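Local coordinates for protein beta-n-acetylhexosaminidase (Streptococcus pneumoniae, PDB 4AZI) that probably removes terminal beta-linked N-acetylglucosamine residues from glycans, as a family 20 exo-beta-D-N-acetylglucosaminidase module, at residues 167-181 and 213-227. The protein carries 2 engineered substitutions. Numbering follows the deposited sequence.
Sequences MDFFAGKTKIFNFGT and LAAMAKERGLQPMAF. With BCN (bicine), chain J; OAN (O-(2-acetamido-2-deoxy D-glucopyranosylidene) amino-N-phenylcarbamate), chain C; EDO (1,2-ethanediol), chain E.
Strands 176-180 and 223-227 pair in parallel as the fourth and fifth staves of the TIM barrel of this family 20 glycoside hydrolase, each following the helix that leads into it. The ladder begins with Gln223 N giving a hydrogen bond to Lys175 O (2.8 Å) and continues through Phe177, whose N and O bind Gln223 O and Met225 N. Met225 O then takes Phe179 N, and at the far end Phe227 N binds Gly180 O. Ile176, Asn178 and Met225 put their side chains on one face of the sheet, Phe177 and Pro224 on the other. Between sheet and helix lies the Phe179 ring. A chi1 of 63°, with CG between the backbone N and carbonyl carbon, turns it in between helix 203-219 and strand 223-227, where both faces are covered: Leu213 CB lies over one, 3.9 Å from the centroid, Ala226 CB and Met225 O over the other. The two CB atoms make CH-pi contacts, while Pro224 CB meets the edge. Toward the start of the strands, the extended Met167 chain lies against helix 203-219, with CE 3.9 Å from Ala217 CB; the Met167 and Met216 side chains cross at about a right angle, SD touching Met216 CB. Leu222, just beyond the Schellman motif that closes this helix at Gly221, packs CD1 against Met167 and CD2 against Thr174. At the protein surface Arg220 NE makes a salt bridge to Asp168 OD1 (2.9 Å), approaching from above the carboxylate plane; NH1 binds Met216 O, and a water joins NH2 to Asp168 OD2. At the catalytic end, Asn178 OD1 accepts Gly180 N in an Asx turn and ND2 is hydrogen-bonded to His43 NE2. ND2 also lies 3.7 Å from CZ of Phe227, whose ring carries the inhibitor's acetamido methyl, CAH, over the centre of one face.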
# COMPACT_ATOMS: atom_id res chain seq x y z
N MET A 167 -8.40 10.70 -4.99
CA MET A 167 -7.82 11.45 -3.87
C MET A 167 -8.90 12.27 -3.14
O MET A 167 -8.86 12.39 -1.91
CB MET A 167 -6.69 12.36 -4.35
CG MET A 167 -5.39 11.68 -4.71
SD MET A 167 -4.22 12.96 -5.22
CE MET A 167 -2.68 12.05 -5.37
N ASP A 168 -9.86 12.80 -3.90
CA ASP A 168 -11.03 13.49 -3.35
C ASP A 168 -11.82 12.60 -2.38
O ASP A 168 -12.18 13.03 -1.28
CB ASP A 168 -11.91 14.11 -4.46
CG ASP A 168 -11.22 15.29 -5.18
OD1 ASP A 168 -10.28 15.86 -4.61
OD2 ASP A 168 -11.59 15.66 -6.32
N PHE A 169 -12.05 11.34 -2.76
CA PHE A 169 -12.76 10.40 -1.87
C PHE A 169 -11.97 10.06 -0.59
O PHE A 169 -12.54 10.03 0.50
CB PHE A 169 -13.18 9.13 -2.63
CG PHE A 169 -13.60 7.99 -1.73
CD1 PHE A 169 -14.90 7.92 -1.24
CD2 PHE A 169 -12.68 7.00 -1.37
CE1 PHE A 169 -15.28 6.87 -0.41
CE2 PHE A 169 -13.06 5.95 -0.54
CZ PHE A 169 -14.36 5.89 -0.05
N PHE A 170 -10.66 9.82 -0.72
CA PHE A 170 -9.82 9.47 0.42
C PHE A 170 -9.46 10.64 1.33
O PHE A 170 -9.17 10.43 2.51
CB PHE A 170 -8.54 8.72 -0.02
CG PHE A 170 -8.81 7.37 -0.60
CD1 PHE A 170 -9.36 6.36 0.18
CD2 PHE A 170 -8.53 7.10 -1.94
CE1 PHE A 170 -9.62 5.11 -0.36
CE2 PHE A 170 -8.79 5.85 -2.49
CZ PHE A 170 -9.34 4.85 -1.69
N ALA A 171 -9.48 11.87 0.80
CA ALA A 171 -9.22 13.07 1.60
C ALA A 171 -10.07 13.06 2.86
O ALA A 171 -11.30 13.01 2.80
CB ALA A 171 -9.48 14.34 0.79
N GLY A 172 -9.41 13.07 4.01
CA GLY A 172 -10.09 13.04 5.30
C GLY A 172 -10.59 11.67 5.74
O GLY A 172 -11.24 11.57 6.78
N LYS A 173 -10.30 10.63 4.96
CA LYS A 173 -10.64 9.25 5.35
C LYS A 173 -9.37 8.45 5.67
O LYS A 173 -9.39 7.52 6.49
CB LYS A 173 -11.44 8.56 4.23
CG LYS A 173 -12.79 9.20 3.92
CD LYS A 173 -13.63 8.32 3.00
CE LYS A 173 -14.95 9.00 2.61
NZ LYS A 173 -14.75 10.32 1.93
N THR A 174 -8.27 8.81 5.03
CA THR A 174 -6.98 8.16 5.24
C THR A 174 -5.92 9.25 5.42
O THR A 174 -6.13 10.40 5.03
CB THR A 174 -6.63 7.22 4.05
OG1 THR A 174 -6.50 7.98 2.84
CG2 THR A 174 -7.72 6.16 3.84
N LYS A 175 -4.79 8.91 6.03
CA LYS A 175 -3.69 9.87 6.15
C LYS A 175 -2.81 9.83 4.91
O LYS A 175 -2.30 10.86 4.47
CB LYS A 175 -2.80 9.60 7.37
CG LYS A 175 -3.50 9.58 8.72
CD LYS A 175 -2.45 9.36 9.82
CE LYS A 175 -3.02 9.58 11.21
NZ LYS A 175 -4.00 8.54 11.61
N ILE A 176 -2.61 8.62 4.37
CA ILE A 176 -1.61 8.43 3.31
C ILE A 176 -2.26 8.05 1.98
O ILE A 176 -3.29 7.40 1.96
CB ILE A 176 -0.54 7.39 3.70
CG1 ILE A 176 0.23 7.86 4.95
CG2 ILE A 176 0.46 7.16 2.56
CD1 ILE A 176 0.93 6.76 5.74
N PHE A 177 -1.67 8.49 0.88
CA PHE A 177 -2.07 8.04 -0.46
C PHE A 177 -0.84 7.63 -1.26
O PHE A 177 0.06 8.44 -1.48
CB PHE A 177 -2.86 9.13 -1.21
CG PHE A 177 -3.50 8.65 -2.50
CD1 PHE A 177 -2.80 8.70 -3.70
CD2 PHE A 177 -4.81 8.16 -2.50
CE1 PHE A 177 -3.40 8.25 -4.89
CE2 PHE A 177 -5.41 7.72 -3.68
CZ PHE A 177 -4.70 7.77 -4.87
N ASN A 178 -0.80 6.37 -1.69
CA ASN A 178 0.31 5.86 -2.49
C ASN A 178 0.03 5.95 -3.99
O ASN A 178 -0.83 5.23 -4.51
CB ASN A 178 0.63 4.41 -2.11
CG ASN A 178 1.92 3.89 -2.75
OD1 ASN A 178 2.66 4.64 -3.40
ND2 ASN A 178 2.19 2.60 -2.57
N PHE A 179 0.77 6.83 -4.68
CA PHE A 179 0.67 6.98 -6.15
C PHE A 179 1.62 6.09 -6.97
O PHE A 179 1.60 6.12 -8.21
CB PHE A 179 0.68 8.47 -6.61
CG PHE A 179 1.94 9.24 -6.29
CD1 PHE A 179 3.02 9.23 -7.17
CD2 PHE A 179 2.02 10.06 -5.17
CE1 PHE A 179 4.17 9.97 -6.91
CE2 PHE A 179 3.17 10.81 -4.90
CZ PHE A 179 4.24 10.76 -5.77
N GLY A 180 2.43 5.30 -6.27
CA GLY A 180 3.16 4.20 -6.89
C GLY A 180 4.41 4.61 -7.63
O GLY A 180 5.40 4.99 -7.01
N THR A 181 4.34 4.52 -8.97
CA THR A 181 5.39 4.93 -9.93
C THR A 181 6.51 3.90 -10.15
O THR A 181 7.49 4.19 -10.84
CB THR A 181 5.97 6.36 -9.71
OG1 THR A 181 6.85 6.36 -8.58
CG2 THR A 181 4.86 7.37 -9.49
N LEU A 213 1.64 14.71 -8.88
CA LEU A 213 0.87 13.80 -8.03
C LEU A 213 1.14 13.98 -6.53
O LEU A 213 0.23 13.78 -5.71
CB LEU A 213 1.07 12.33 -8.43
CG LEU A 213 0.55 11.89 -9.80
CD1 LEU A 213 0.42 10.38 -9.83
CD2 LEU A 213 -0.79 12.54 -10.14
N ALA A 214 2.38 14.34 -6.19
CA ALA A 214 2.77 14.65 -4.81
C ALA A 214 2.08 15.92 -4.34
O ALA A 214 1.47 15.95 -3.26
CB ALA A 214 4.29 14.79 -4.71
N ALA A 215 2.14 16.96 -5.17
CA ALA A 215 1.45 18.22 -4.90
C ALA A 215 -0.06 18.03 -4.74
O ALA A 215 -0.69 18.65 -3.88
CB ALA A 215 1.74 19.22 -6.00
N MET A 216 -0.62 17.16 -5.57
CA MET A 216 -2.04 16.93 -5.58
C MET A 216 -2.45 16.29 -4.26
O MET A 216 -3.47 16.67 -3.67
CB MET A 216 -2.41 16.03 -6.75
CG MET A 216 -2.71 16.78 -8.04
SD MET A 216 -2.81 15.71 -9.48
CE MET A 216 -4.11 14.54 -9.02
N ALA A 217 -1.63 15.34 -3.81
CA ALA A 217 -1.83 14.64 -2.56
C ALA A 217 -1.86 15.63 -1.42
O ALA A 217 -2.79 15.62 -0.62
CB ALA A 217 -0.72 13.61 -2.34
N LYS A 218 -0.86 16.52 -1.37
CA LYS A 218 -0.71 17.47 -0.28
C LYS A 218 -1.83 18.52 -0.20
O LYS A 218 -2.23 18.90 0.90
CB LYS A 218 0.66 18.17 -0.34
CG LYS A 218 1.83 17.27 0.08
CD LYS A 218 3.17 18.00 0.05
CE LYS A 218 3.78 18.07 -1.34
NZ LYS A 218 5.11 18.76 -1.31
N GLU A 219 -2.31 18.97 -1.36
CA GLU A 219 -3.35 20.00 -1.40
C GLU A 219 -4.72 19.46 -0.99
O GLU A 219 -5.64 20.22 -0.69
CB GLU A 219 -3.41 20.70 -2.77
CG GLU A 219 -3.94 19.85 -3.90
CD GLU A 219 -4.16 20.63 -5.19
OE1 GLU A 219 -4.53 21.82 -5.13
OE2 GLU A 219 -3.96 20.04 -6.28
N ARG A 220 -4.84 18.13 -0.99
CA ARG A 220 -6.02 17.45 -0.47
C ARG A 220 -5.78 16.89 0.95
O ARG A 220 -6.60 16.14 1.47
CB ARG A 220 -6.47 16.36 -1.45
CG ARG A 220 -7.10 16.91 -2.72
CD ARG A 220 -7.00 15.90 -3.86
NE ARG A 220 -7.50 16.41 -5.14
CZ ARG A 220 -6.76 17.08 -6.02
NH1 ARG A 220 -5.49 17.36 -5.78
NH2 ARG A 220 -7.31 17.50 -7.16
N GLY A 221 -4.67 17.27 1.57
CA GLY A 221 -4.42 16.91 2.97
C GLY A 221 -4.02 15.45 3.13
O GLY A 221 -4.17 14.87 4.20
N LEU A 222 -3.50 14.87 2.06
CA LEU A 222 -3.02 13.50 2.08
C LEU A 222 -1.48 13.50 2.05
O LEU A 222 -0.88 14.29 1.30
CB LEU A 222 -3.61 12.72 0.90
CG LEU A 222 -5.10 12.34 0.92
CD1 LEU A 222 -5.64 12.20 -0.50
CD2 LEU A 222 -5.35 11.06 1.69
N GLN A 223 -0.85 12.68 2.88
CA GLN A 223 0.61 12.49 2.83
C GLN A 223 0.97 11.66 1.60
O GLN A 223 0.50 10.52 1.48
CB GLN A 223 1.11 11.79 4.10
CG GLN A 223 2.56 11.30 4.04
CD GLN A 223 3.56 12.43 3.86
OE1 GLN A 223 4.33 12.48 2.88
NE2 GLN A 223 3.56 13.36 4.81
N PRO A 224 1.79 12.21 0.67
CA PRO A 224 2.08 11.39 -0.51
C PRO A 224 3.06 10.25 -0.21
O PRO A 224 3.90 10.36 0.67
CB PRO A 224 2.66 12.38 -1.52
CG PRO A 224 3.15 13.53 -0.71
CD PRO A 224 2.36 13.57 0.56
N MET A 225 2.88 9.13 -0.91
CA MET A 225 3.82 8.03 -0.84
C MET A 225 4.03 7.53 -2.25
O MET A 225 3.10 7.56 -3.07
CB MET A 225 3.29 6.91 0.07
CG MET A 225 4.32 5.81 0.31
SD MET A 225 3.95 4.66 1.65
CE MET A 225 2.63 3.68 0.95
N ALA A 226 5.25 7.08 -2.54
CA ALA A 226 5.57 6.45 -3.83
C ALA A 226 6.62 5.37 -3.61
O ALA A 226 7.32 5.39 -2.60
CB ALA A 226 6.08 7.49 -4.81
N PHE A 227 6.73 4.43 -4.55
CA PHE A 227 7.83 3.47 -4.50
C PHE A 227 9.13 4.16 -4.89
O PHE A 227 9.12 5.20 -5.53
CB PHE A 227 7.56 2.26 -5.40
CG PHE A 227 6.39 1.44 -4.96
CD1 PHE A 227 6.40 0.80 -3.72
CD2 PHE A 227 5.27 1.33 -5.76
CE1 PHE A 227 5.31 0.06 -3.30
CE2 PHE A 227 4.18 0.59 -5.35
CZ PHE A 227 4.20 -0.04 -4.12
N1 BCN J . 1.35 21.86 -9.04
C1 BCN J . 0.01 21.70 -8.40
C2 BCN J . -0.72 20.41 -8.80
O21 BCN J . -0.85 20.17 -10.02
O22 BCN J . -1.14 19.70 -7.86
C3 BCN J . 2.09 20.60 -9.30
C4 BCN J . 3.44 20.84 -9.99
O4 BCN J . 4.47 20.21 -9.23
C5 BCN J . 2.13 22.96 -8.41
C6 BCN J . 2.70 22.62 -7.02
O6 BCN J . 1.92 23.26 -6.00
CAH OAN C . 7.16 -2.09 -6.09
CAG OAN C . 7.08 -3.58 -6.46
OAN OAN C . 7.32 -4.44 -5.61
NAI OAN C . 6.75 -3.84 -7.72
CAB OAN C . 6.60 -5.20 -8.29
CAC OAN C . 5.20 -5.73 -7.98
OAJ OAN C . 4.27 -5.21 -8.94
CAD OAN C . 5.17 -7.25 -8.01
OAK OAN C . 3.84 -7.66 -7.74
CAE OAN C . 6.11 -7.80 -6.92
CAF OAN C . 6.21 -9.32 -6.87
OAM OAN C . 6.82 -9.82 -8.07
OAL OAN C . 7.45 -7.26 -7.02
CAA OAN C . 7.69 -6.17 -7.80
NAY OAN C . 8.95 -5.94 -8.13
OAQ OAN C . 9.86 -6.84 -7.66
CAP OAN C . 10.95 -7.01 -8.47
OAR OAN C . 11.87 -7.75 -8.11
NAO OAN C . 10.94 -6.36 -9.64
CAS OAN C . 11.92 -6.37 -10.55
CAT OAN C . 12.40 -5.14 -11.01
CAU OAN C . 13.42 -5.09 -11.96
CAV OAN C . 13.98 -6.27 -12.45
CAW OAN C . 13.51 -7.51 -11.99
CAX OAN C . 12.48 -7.56 -11.04
C1 EDO E . -17.34 10.91 -1.54
O1 EDO E . -18.39 10.72 -2.49
C2 EDO E . -17.96 10.98 -0.15
O2 EDO E . -17.24 10.08 0.72
O HOH W 1 -10.00 16.69 -8.04
O HOH W 2 -6.76 13.03 4.46
O HOH W 3 9.13 4.63 -8.24